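Local atomic coordinates of cellulase (Uncultured bacterium, PDB entry 3WX5), a protein that probably hydrolyses internal beta-1,4-glucosidic bonds of cellulose, as a glycoside hydrolase family 12 endoglucanase. Residues P77-G82 and S235-T240. Sequence-based numbering, arbitrary orientation.
Sequences PAIYLG and SDFSVT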
ATOM      1  N   PRO A  77       7.771  -3.483   2.218  1.00 11.93           N
ATOM      2  CA  PRO A  77       7.587  -3.119   3.637  1.00 12.13           C
ATOM      3  C   PRO A  77       6.472  -2.069   3.760  1.00 12.21           C
ATOM      4  O   PRO A  77       6.426  -1.121   2.961  1.00 11.07           O
ATOM      5  CB  PRO A  77       8.935  -2.493   4.026  1.00 11.35           C
ATOM      6  CG  PRO A  77       9.529  -2.010   2.684  1.00 10.81           C
ATOM      7  CD  PRO A  77       9.074  -3.048   1.676  1.00 11.14           C
ATOM      8  N   ALA A  78       5.518  -2.304   4.654  1.00  9.60           N
ATOM      9  CA  ALA A  78       4.251  -1.563   4.615  1.00  9.89           C
ATOM     10  C   ALA A  78       3.557  -1.535   5.974  1.00 11.41           C
ATOM     11  O   ALA A  78       3.816  -2.375   6.815  1.00 11.95           O
ATOM     12  CB  ALA A  78       3.306  -2.196   3.574  1.00  9.57           C
ATOM     13  N   ILE A  79       2.640  -0.582   6.144  1.00 12.55           N
ATOM     14  CA  ILE A  79       1.778  -0.534   7.308  1.00 12.59           C
ATOM     15  C   ILE A  79       0.338  -0.618   6.786  1.00 13.74           C
ATOM     16  O   ILE A  79       0.053  -0.187   5.663  1.00 12.21           O
ATOM     17  CB  ILE A  79       1.986   0.763   8.137  1.00 11.46           C
ATOM     18  CG1 ILE A  79       1.044   0.790   9.346  1.00 11.34           C
ATOM     19  CG2 ILE A  79       1.919   2.056   7.263  1.00 11.21           C
ATOM     20  CD1 ILE A  79       1.487   1.794  10.455  1.00 13.68           C
ATOM     21  N   TYR A  80      -0.537  -1.260   7.550  1.00 11.31           N
ATOM     22  CA  TYR A  80      -1.902  -1.446   7.061  1.00 12.96           C
ATOM     23  C   TYR A  80      -2.967  -1.444   8.139  1.00 13.98           C
ATOM     24  O   TYR A  80      -2.716  -1.802   9.307  1.00 12.43           O
ATOM     25  CB  TYR A  80      -2.018  -2.699   6.166  1.00 12.40           C
ATOM     26  CG  TYR A  80      -1.921  -4.033   6.868  1.00 11.22           C
ATOM     27  CD1 TYR A  80      -3.066  -4.684   7.318  1.00 14.97           C
ATOM     28  CD2 TYR A  80      -0.713  -4.730   6.913  1.00 14.22           C
ATOM     29  CE1 TYR A  80      -2.988  -5.942   7.935  1.00 16.11           C
ATOM     30  CE2 TYR A  80      -0.629  -6.002   7.492  1.00 17.53           C
ATOM     31  CZ  TYR A  80      -1.772  -6.597   8.008  1.00 17.69           C
ATOM     32  OH  TYR A  80      -1.703  -7.860   8.565  1.00 16.05           O
ATOM     33  N   LEU A  81      -4.176  -1.109   7.689  1.00 13.64           N
ATOM     34  CA  LEU A  81      -5.415  -1.382   8.389  1.00 15.10           C
ATOM     35  C   LEU A  81      -6.176  -2.460   7.627  1.00 16.34           C
ATOM     36  O   LEU A  81      -6.199  -2.452   6.394  1.00 13.98           O
ATOM     37  CB  LEU A  81      -6.260  -0.109   8.403  1.00 15.19           C
ATOM     38  CG  LEU A  81      -7.593  -0.322   9.128  1.00 16.94           C
ATOM     39  CD1 LEU A  81      -7.594   0.339  10.478  1.00 23.70           C
ATOM     40  CD2 LEU A  81      -8.711   0.207   8.252  1.00 18.96           C
ATOM     41  N   GLY A  82      -6.765  -3.408   8.352  1.00 13.36           N
ATOM     42  CA  GLY A  82      -7.559  -4.451   7.718  1.00 13.05           C
ATOM     43  C   GLY A  82      -6.873  -5.820   7.725  1.00 14.09           C
ATOM     44  O   GLY A  82      -6.174  -6.167   8.688  1.00 15.97           O
ATOM     45  N   SER A 235       5.981   7.584   8.028  1.00 13.59           N
ATOM     46  CA  SER A 235       5.560   8.264   9.276  1.00 15.01           C
ATOM     47  C   SER A 235       4.094   8.689   9.285  1.00 13.27           C
ATOM     48  O   SER A 235       3.525   8.978   8.236  1.00 14.40           O
ATOM     49  CB  SER A 235       6.422   9.523   9.480  1.00 14.37           C
ATOM     50  OG  SER A 235       7.798   9.166   9.438  1.00 18.88           O
ATOM     51  N   ASP A 236       3.515   8.811  10.477  1.00 13.82           N
ATOM     52  CA  ASP A 236       2.267   9.560  10.655  1.00 15.73           C
ATOM     53  C   ASP A 236       1.097   8.914   9.899  1.00 15.04           C
ATOM     54  O   ASP A 236       0.216   9.620   9.396  1.00 14.47           O
ATOM     55  CB  ASP A 236       2.420  11.010  10.137  1.00 18.35           C
ATOM     56  CG  ASP A 236       3.547  11.796  10.828  1.00 24.55           C
ATOM     57  OD1 ASP A 236       3.861  11.542  12.014  1.00 26.06           O
ATOM     58  OD2 ASP A 236       4.076  12.721  10.168  1.00 28.08           O
ATOM     59  N   PHE A 237       1.097   7.594   9.778  1.00 12.49           N
ATOM     60  CA  PHE A 237       0.026   6.891   9.044  1.00 12.35           C
ATOM     61  C   PHE A 237      -1.291   6.936   9.832  1.00 12.88           C
ATOM     62  O   PHE A 237      -1.307   6.704  11.054  1.00 13.23           O
ATOM     63  CB  PHE A 237       0.432   5.436   8.804  1.00 13.36           C
ATOM     64  CG  PHE A 237      -0.577   4.632   8.027  1.00 13.48           C
ATOM     65  CD1 PHE A 237      -0.808   4.883   6.674  1.00 13.64           C
ATOM     66  CD2 PHE A 237      -1.219   3.550   8.619  1.00 10.77           C
ATOM     67  CE1 PHE A 237      -1.660   4.053   5.933  1.00 12.18           C
ATOM     68  CE2 PHE A 237      -2.052   2.695   7.876  1.00 14.81           C
ATOM     69  CZ  PHE A 237      -2.274   2.954   6.533  1.00 13.27           C
ATOM     70  N   SER A 238      -2.386   7.205   9.130  0.50  5.96           N
ATOM     71  CA  SER A 238      -3.711   7.121   9.704  0.50  5.11           C
ATOM     72  C   SER A 238      -4.666   6.695   8.607  0.50  5.09           C
ATOM     73  O   SER A 238      -4.487   7.029   7.447  0.50  2.48           O
ATOM     74  CB  SER A 238      -4.130   8.509  10.218  0.50  7.06           C
ATOM     75  OG  SER A 238      -5.415   8.457  10.780  0.50 13.25           O
ATOM     76  N   VAL A 239      -5.644   5.881   8.957  1.00 11.05           N
ATOM     77  CA  VAL A 239      -6.738   5.597   8.030  1.00 12.01           C
ATOM     78  C   VAL A 239      -8.044   5.833   8.740  1.00 13.21           C
ATOM     79  O   VAL A 239      -8.163   5.483   9.916  1.00 15.00           O
ATOM     80  CB  VAL A 239      -6.711   4.142   7.561  1.00 10.65           C
ATOM     81  CG1 VAL A 239      -7.961   3.870   6.707  1.00 13.66           C
ATOM     82  CG2 VAL A 239      -5.427   3.872   6.761  1.00 13.79           C
ATOM     83  N   THR A 240      -8.992   6.494   8.069  1.00 13.23           N
ATOM     84  CA  THR A 240     -10.327   6.675   8.653  1.00 12.92           C
ATOM     85  C   THR A 240     -11.397   6.134   7.713  1.00 14.06           C
ATOM     86  O   THR A 240     -11.546   6.602   6.575  1.00 12.05           O
ATOM     87  CB  THR A 240     -10.642   8.158   8.976  1.00 10.76           C
ATOM     88  OG1 THR A 240      -9.648   8.679   9.869  1.00 14.27           O
ATOM     89  CG2 THR A 240     -12.026   8.260   9.681  1.00 15.27           C
TER
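Phe237 of 235-240 lays its ring against Ile79 of 77-82. Its CG is anti to the backbone N (chi1 -178°), which carries the ring off its own strand to the facing one. Phe237 CB lies 4.0 Å from Ile79 CG2. That methyl also covers one ring face in a CH-pi contact, 3.8 Å from the Phe237 centroid and 16° off the ring normal. Phe237 CG and CD1 lie against it too. Further out, Phe237 CD2 meets Ile79 CG1 at 3.6 Å and Ile79 CD1 at 3.7 Å. Phe237 CE2 passes the backbone, 4.2 Å from Tyr80 CA, and Phe237 CZ lies 4.0 Å from Ile79 O. The two side chains lie alongside each other, pointing opposite ways. A smaller apolar contact follows, Leu81 CD2 on Val239 CG1 at 4.0 Å. An alanine in place of Phe237 has no ring to put against Ile79, which would probably open a gap between the sheets. The contact is buried and joins the two sheets of the beta-sandwich (jelly roll) of family 12 enzymes. Strand 78-80 runs between strands 36-39 and 215-225 in one sheet. Strand 233-243 lies between 60-65 and 101-111 in the other. Tyr36, from strand 36-39, meets the Phe237 ring edge-to-face.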